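Local coordinates for MoaF-like domain-containing protein (Burkholderia vietnamiensis, PDB 5HAL) that is of unknown function but adopts a small antiparallel beta barrel of the calycin type, a fold that in relatives often binds small ligands in its interior, at residues R15-F23 against L33-R41; T56-Q64 against Y71-D79. All coordinates share one frame; numbering follows the deposited sequence. Where two conformers were deposited one is given.

Interaction 1: R15-F23 against L33-R41; sequences RPPFAGKTF and LNAYDEDGR
Asn34 and Phe23 form an antiparallel hydrogen-bonded pair in the first beta hairpin of the closed barrel, strands 22-27 and 30-36: Asn34 N donates to Phe23 O at 2.8 Å and Phe23 N to Asn34 O. At the next position Ala35 pairs with Thr22 on the other face of the hairpin. With Thr22 CG2 anti to its own backbone N, OG1 lies beside that N and sits against Ala35 CB at 3.2 Å. Tyr36 N then reaches Lys21 O at 2.8 Å, while its ring turns inward. The edge of Phe18 stands over the face of that ring in a T-shaped pair, planes at 64°, with Phe18 CD2 3.6 Å from Tyr36 CG; Phe23 CD2 meets the tyrosine's edge. Beyond it, Gly20 N makes weak bonds to both Tyr36 O and Asp37 O. Asp37 OD1 closes an Asx turn onto Asp39 N, within a type I turn ending at Gly40. Arg15 NE bonds weakly to Glu38 O of this turn, and Asp39 O lies over the guanidinium face. Gly40 CA packs 3.7 Å from Pro16 CD, in the loop leading into the hairpin. Tyr36 touches Met43 of strand 42-49 and, across the barrel interior, Ile73 of strand 70-76, while Phe23 leans on strand 105-114.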
# COMPACT_ATOMS: atom_id res chain seq x y z
N ARG A 15 -2.41 -8.65 14.95
CA ARG A 15 -2.34 -7.28 14.45
C ARG A 15 -0.96 -6.99 13.86
O ARG A 15 0.06 -7.30 14.50
CB ARG A 15 -2.64 -6.24 15.55
CG ARG A 15 -4.06 -6.22 16.08
CD ARG A 15 -5.08 -5.74 15.05
NE ARG A 15 -6.42 -5.62 15.63
CZ ARG A 15 -7.27 -6.64 15.79
NH1 ARG A 15 -6.93 -7.87 15.41
NH2 ARG A 15 -8.46 -6.44 16.33
N PRO A 16 -0.89 -6.38 12.68
CA PRO A 16 0.40 -5.93 12.15
C PRO A 16 0.90 -4.73 12.91
O PRO A 16 0.09 -3.98 13.49
CB PRO A 16 0.07 -5.57 10.69
CG PRO A 16 -1.36 -5.12 10.77
CD PRO A 16 -2.01 -6.02 11.80
N PRO A 17 2.22 -4.50 12.95
CA PRO A 17 2.73 -3.37 13.74
C PRO A 17 2.31 -2.04 13.16
O PRO A 17 2.34 -1.04 13.89
CB PRO A 17 4.25 -3.54 13.69
CG PRO A 17 4.49 -4.84 12.96
CD PRO A 17 3.28 -5.18 12.20
N PHE A 18 1.91 -1.99 11.89
CA PHE A 18 1.47 -0.75 11.26
C PHE A 18 -0.03 -0.50 11.40
O PHE A 18 -0.53 0.48 10.84
CB PHE A 18 1.89 -0.74 9.78
CG PHE A 18 1.64 -2.03 9.04
CD1 PHE A 18 2.64 -2.99 8.93
CD2 PHE A 18 0.41 -2.28 8.44
CE1 PHE A 18 2.41 -4.17 8.23
CE2 PHE A 18 0.17 -3.47 7.74
CZ PHE A 18 1.17 -4.41 7.63
N ALA A 19 -0.75 -1.33 12.15
CA ALA A 19 -2.18 -1.09 12.33
C ALA A 19 -2.40 0.22 13.09
O ALA A 19 -1.63 0.58 13.98
CB ALA A 19 -2.83 -2.25 13.09
N GLY A 20 -3.46 0.94 12.73
CA GLY A 20 -3.76 2.20 13.39
C GLY A 20 -2.90 3.38 12.97
O GLY A 20 -2.92 4.41 13.64
N LYS A 21 -2.18 3.27 11.85
CA LYS A 21 -1.23 4.28 11.40
C LYS A 21 -1.41 4.54 9.92
O LYS A 21 -1.94 3.70 9.18
CB LYS A 21 0.22 3.83 11.67
CG LYS A 21 0.55 3.69 13.17
CD LYS A 21 1.83 2.91 13.36
CE LYS A 21 2.03 2.54 14.82
NZ LYS A 21 3.11 1.53 14.96
N THR A 22 -0.94 5.71 9.47
CA THR A 22 -1.04 6.13 8.08
C THR A 22 0.35 6.44 7.55
O THR A 22 1.19 7.01 8.26
CB THR A 22 -1.97 7.34 7.93
OG1 THR A 22 -3.29 6.97 8.35
CG2 THR A 22 -2.02 7.83 6.48
N PHE A 23 0.60 6.06 6.30
CA PHE A 23 1.90 6.21 5.66
C PHE A 23 1.72 6.87 4.30
O PHE A 23 0.77 6.57 3.58
CB PHE A 23 2.61 4.84 5.53
CG PHE A 23 2.76 4.16 6.84
CD1 PHE A 23 3.90 4.39 7.62
CD2 PHE A 23 1.72 3.41 7.38
CE1 PHE A 23 4.02 3.82 8.87
CE2 PHE A 23 1.83 2.83 8.63
CZ PHE A 23 2.99 3.04 9.39
N LEU A 33 -1.57 7.92 0.15
CA LEU A 33 -1.61 7.65 1.58
C LEU A 33 -2.18 6.25 1.76
O LEU A 33 -3.18 5.91 1.12
CB LEU A 33 -2.48 8.69 2.31
CG LEU A 33 -2.02 10.15 2.29
CD1 LEU A 33 -3.12 11.09 2.83
CD2 LEU A 33 -0.79 10.30 3.16
N ASN A 34 -1.53 5.42 2.59
CA ASN A 34 -2.07 4.12 2.98
C ASN A 34 -2.38 4.19 4.48
O ASN A 34 -1.46 4.30 5.30
CB ASN A 34 -1.10 2.96 2.69
CG ASN A 34 -0.66 2.85 1.21
OD1 ASN A 34 0.37 2.24 0.92
ND2 ASN A 34 -1.43 3.43 0.29
N ALA A 35 -3.67 4.12 4.84
CA ALA A 35 -4.12 4.31 6.21
C ALA A 35 -4.63 2.98 6.74
O ALA A 35 -5.72 2.53 6.35
CB ALA A 35 -5.21 5.37 6.31
N TYR A 36 -3.88 2.37 7.64
CA TYR A 36 -4.22 1.06 8.17
C TYR A 36 -5.15 1.20 9.36
O TYR A 36 -4.78 1.78 10.39
CB TYR A 36 -2.96 0.28 8.53
CG TYR A 36 -2.20 -0.04 7.26
CD1 TYR A 36 -2.54 -1.14 6.49
CD2 TYR A 36 -1.20 0.81 6.80
CE1 TYR A 36 -1.87 -1.42 5.31
CE2 TYR A 36 -0.51 0.54 5.61
CZ TYR A 36 -0.86 -0.58 4.88
OH TYR A 36 -0.22 -0.87 3.70
N ASP A 37 -6.36 0.67 9.22
CA ASP A 37 -7.34 0.59 10.30
C ASP A 37 -6.75 -0.13 11.51
O ASP A 37 -5.91 -1.02 11.39
CB ASP A 37 -8.58 -0.17 9.80
CG ASP A 37 -9.79 0.04 10.70
OD1 ASP A 37 -9.85 -0.59 11.77
OD2 ASP A 37 -10.67 0.85 10.34
N GLU A 38 -7.23 0.26 12.71
CA GLU A 38 -6.85 -0.44 13.93
C GLU A 38 -7.18 -1.92 13.86
O GLU A 38 -6.56 -2.72 14.57
CB GLU A 38 -7.55 0.16 15.17
CG GLU A 38 -7.08 1.56 15.56
CD GLU A 38 -7.61 2.06 16.91
OE1 GLU A 38 -8.82 1.92 17.23
OE2 GLU A 38 -6.80 2.61 17.68
N ASP A 39 -8.13 -2.32 13.02
CA ASP A 39 -8.56 -3.71 13.05
C ASP A 39 -7.57 -4.66 12.39
O ASP A 39 -7.80 -5.88 12.44
CB ASP A 39 -9.96 -3.86 12.40
CG ASP A 39 -9.98 -3.59 10.90
OD1 ASP A 39 -8.92 -3.47 10.25
OD2 ASP A 39 -11.08 -3.51 10.33
N GLY A 40 -6.49 -4.18 11.78
CA GLY A 40 -5.53 -5.09 11.17
C GLY A 40 -5.98 -5.81 9.91
O GLY A 40 -5.26 -6.70 9.44
N ARG A 41 -7.13 -5.45 9.34
CA ARG A 41 -7.67 -6.15 8.18
C ARG A 41 -7.98 -5.19 7.04
O ARG A 41 -7.93 -5.58 5.86
CB ARG A 41 -8.93 -6.94 8.56

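Interaction 2: T56-Q64 against Y71-D79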
# COMPACT_ATOMS: atom_id res chain seq x y z
N THR A 56 -10.13 7.24 -3.93
CA THR A 56 -10.07 6.66 -2.60
C THR A 56 -10.70 5.28 -2.66
O THR A 56 -11.41 4.94 -3.61
CB THR A 56 -10.80 7.50 -1.53
OG1 THR A 56 -12.22 7.41 -1.72
CG2 THR A 56 -10.40 8.95 -1.60
N GLY A 57 -10.44 4.49 -1.63
CA GLY A 57 -11.05 3.18 -1.51
C GLY A 57 -10.65 2.53 -0.21
O GLY A 57 -9.62 2.86 0.39
N GLU A 58 -11.50 1.61 0.24
CA GLU A 58 -11.19 0.73 1.35
C GLU A 58 -10.99 -0.68 0.81
O GLU A 58 -11.84 -1.18 0.06
CB GLU A 58 -12.29 0.73 2.40
CG GLU A 58 -11.93 -0.08 3.64
CD GLU A 58 -13.07 -0.19 4.63
OE1 GLU A 58 -14.17 0.32 4.35
OE2 GLU A 58 -12.87 -0.80 5.70
N VAL A 59 -9.89 -1.32 1.20
CA VAL A 59 -9.61 -2.68 0.79
C VAL A 59 -9.36 -3.56 2.02
O VAL A 59 -9.04 -3.08 3.11
CB VAL A 59 -8.40 -2.75 -0.17
CG1 VAL A 59 -8.70 -1.95 -1.44
CG2 VAL A 59 -7.11 -2.25 0.52
N GLU A 60 -9.56 -4.86 1.83
CA GLU A 60 -9.05 -5.89 2.73
C GLU A 60 -7.67 -6.31 2.24
O GLU A 60 -7.49 -6.53 1.05
CB GLU A 60 -9.95 -7.13 2.76
CG GLU A 60 -11.41 -6.91 3.08
CD GLU A 60 -12.32 -7.03 1.87
OE1 GLU A 60 -13.36 -6.33 1.86
OE2 GLU A 60 -12.01 -7.81 0.93
N TYR A 61 -6.72 -6.45 3.16
CA TYR A 61 -5.37 -6.85 2.75
C TYR A 61 -4.89 -8.04 3.57
O TYR A 61 -5.40 -8.32 4.66
CB TYR A 61 -4.37 -5.68 2.88
CG TYR A 61 -4.16 -5.25 4.32
CD1 TYR A 61 -5.00 -4.32 4.92
CD2 TYR A 61 -3.11 -5.78 5.08
CE1 TYR A 61 -4.80 -3.93 6.25
CE2 TYR A 61 -2.92 -5.40 6.41
CZ TYR A 61 -3.76 -4.48 6.99
OH TYR A 61 -3.56 -4.11 8.30
N THR A 62 -3.90 -8.73 3.03
CA THR A 62 -3.08 -9.68 3.77
C THR A 62 -1.71 -9.08 3.99
O THR A 62 -1.28 -8.18 3.26
CB THR A 62 -2.95 -11.02 3.01
OG1 THR A 62 -2.30 -10.80 1.74
CG2 THR A 62 -4.33 -11.64 2.76
N TRP A 63 -1.01 -9.56 5.01
CA TRP A 63 0.33 -9.08 5.31
C TRP A 63 1.13 -10.25 5.86
O TRP A 63 0.59 -11.08 6.60
CB TRP A 63 0.31 -7.92 6.31
CG TRP A 63 -0.17 -8.32 7.68
CD1 TRP A 63 -1.47 -8.45 8.09
CD2 TRP A 63 0.64 -8.64 8.83
NE1 TRP A 63 -1.52 -8.82 9.42
CE2 TRP A 63 -0.24 -8.94 9.90
CE3 TRP A 63 2.02 -8.69 9.06
CZ2 TRP A 63 0.22 -9.30 11.17
CZ3 TRP A 63 2.48 -9.04 10.32
CH2 TRP A 63 1.58 -9.35 11.36
N GLN A 64 2.42 -10.31 5.50
CA GLN A 64 3.35 -11.33 5.99
C GLN A 64 4.72 -10.69 6.15
O GLN A 64 5.15 -9.94 5.26
CB GLN A 64 3.48 -12.53 5.03
CG GLN A 64 2.17 -13.09 4.51
CD GLN A 64 1.37 -13.80 5.59
OE1 GLN A 64 1.92 -14.20 6.62
NE2 GLN A 64 0.07 -13.96 5.36
N TYR A 71 7.41 -6.04 5.19
CA TYR A 71 6.21 -6.85 5.04
C TYR A 71 5.74 -6.88 3.59
O TYR A 71 5.80 -5.86 2.89
CB TYR A 71 5.06 -6.31 5.95
CG TYR A 71 5.51 -6.21 7.38
CD1 TYR A 71 6.07 -5.04 7.87
CD2 TYR A 71 5.44 -7.31 8.22
CE1 TYR A 71 6.53 -4.97 9.18
CE2 TYR A 71 5.89 -7.24 9.53
CZ TYR A 71 6.43 -6.07 10.00
OH TYR A 71 6.88 -6.00 11.29
N ALA A 72 5.27 -8.05 3.16
CA ALA A 72 4.50 -8.18 1.92
C ALA A 72 3.03 -7.90 2.22
O ALA A 72 2.37 -8.64 2.96
CB ALA A 72 4.70 -9.57 1.32
N ILE A 73 2.50 -6.83 1.65
CA ILE A 73 1.13 -6.38 1.85
C ILE A 73 0.42 -6.45 0.50
O ILE A 73 0.91 -5.88 -0.48
CB ILE A 73 1.11 -4.95 2.44
CG1 ILE A 73 1.99 -4.90 3.69
CG2 ILE A 73 -0.33 -4.48 2.73
CD1 ILE A 73 2.18 -3.51 4.26
N ALA A 74 -0.70 -7.17 0.44
CA ALA A 74 -1.37 -7.41 -0.84
C ALA A 74 -2.88 -7.25 -0.70
O ALA A 74 -3.46 -7.54 0.35
CB ALA A 74 -1.07 -8.81 -1.41
N TRP A 75 -3.50 -6.81 -1.78
CA TRP A 75 -4.95 -6.65 -1.78
C TRP A 75 -5.44 -6.60 -3.22
O TRP A 75 -4.65 -6.44 -4.16
CB TRP A 75 -5.37 -5.39 -1.03
CG TRP A 75 -4.95 -4.09 -1.68
CD1 TRP A 75 -5.61 -3.43 -2.68
CD2 TRP A 75 -3.81 -3.28 -1.34
NE1 TRP A 75 -4.94 -2.26 -2.99
CE2 TRP A 75 -3.84 -2.15 -2.18
CE3 TRP A 75 -2.77 -3.41 -0.40
CZ2 TRP A 75 -2.87 -1.15 -2.12
CZ3 TRP A 75 -1.80 -2.42 -0.34
CH2 TRP A 75 -1.86 -1.30 -1.19
N GLN A 76 -6.75 -6.73 -3.38
CA GLN A 76 -7.39 -6.61 -4.67
C GLN A 76 -8.48 -5.56 -4.56
O GLN A 76 -9.28 -5.59 -3.62
CB GLN A 76 -7.96 -7.96 -5.12
CG GLN A 76 -8.62 -7.95 -6.48
CD GLN A 76 -8.81 -9.37 -7.00
OE1 GLN A 76 -9.06 -10.31 -6.22
NE2 GLN A 76 -8.65 -9.55 -8.31
N GLU A 77 -8.53 -4.66 -5.53
CA GLU A 77 -9.43 -3.53 -5.49
C GLU A 77 -10.79 -3.92 -6.06
O GLU A 77 -10.96 -5.00 -6.62
CB GLU A 77 -8.79 -2.36 -6.26
CG GLU A 77 -8.18 -1.32 -5.31
CD GLU A 77 -6.93 -0.66 -5.83
OE1 GLU A 77 -6.93 -0.17 -6.98
OE2 GLU A 77 -5.95 -0.60 -5.07
N ALA A 78 -11.77 -3.02 -5.90
CA ALA A 78 -13.14 -3.32 -6.31
C ALA A 78 -13.23 -3.67 -7.79
O ALA A 78 -14.07 -4.49 -8.18
CB ALA A 78 -14.07 -2.14 -5.99
N ASP A 79 -12.39 -3.06 -8.64
CA ASP A 79 -12.47 -3.39 -10.06
C ASP A 79 -11.59 -4.58 -10.41
O ASP A 79 -11.39 -4.85 -11.60
CB ASP A 79 -12.12 -2.15 -10.92
CG ASP A 79 -10.64 -1.76 -10.86
OD1 ASP A 79 -9.90 -2.28 -10.00
OD2 ASP A 79 -10.21 -0.92 -11.67
O HOH W 1 -8.35 -7.53 -1.19
O HOH W 2 -10.57 -5.63 -0.70
O HOH W 3 0.42 -10.58 1.88
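Val59 lays its CG2 methyl over one face of the Trp75 indole, 3.7 Å from the centroid of the five-membered ring and 17° off its normal, a CH-pi contact within a beta hairpin of the antiparallel barrel. Further along, Tyr61 and Ile73 point their side chains the same way, Tyr61 CD2 to Ile73 CG2, and Trp63 lies alongside Tyr71, the indole edge at CE3 3.8 Å from Tyr71 CD2 with the ring planes inclined at 68°. Thr62 with Ala74 and Gln64 with Ala72 are the hydrogen-bonded pairs; Thr62 N donates to Ala74 O at 3.0 Å. Toward Val59 the direct ladder gives way to water: one molecule accepts from Gln76 N and donates to Glu60 O, bridging the strands. Another water joins Thr62 OG1 to Ala72 O. Arg14 covers Trp63 by a cation-pi contact, and Met43 and Val83, from the strands flanking the hairpin, touch Trp75. The indole's rotation is held by the residue two further on, just past the strand: CG is set between the backbone N and carbonyl carbon, and Trp75 NE1 donates almost straight, at 170°, to Glu77 OE2, 2.8 Å away and in the ring plane.

From the N terminus, the loop before strand 22-27 leads into the first hairpin, and interaction 1 closes it when residues 33-41 return along residues 15-23. The chain then passes through strand 42-49 before strand 56-67 opens the second hairpin, which interaction 2 closes at residues 71-79. The two closures follow in series, neither enclosing nor crossing the other, yet they meet in space. Arg41 O and Tyr61 N, 3.1 Å apart, form a probable backbone hydrogen bond, and Pro16 and Pro17 pack on the hydroxyl ends of Tyr61 and Tyr71. The N-terminal loop thus lies against the second hairpin, while strand 42-49 joins both hairpins in the one barrel sheet.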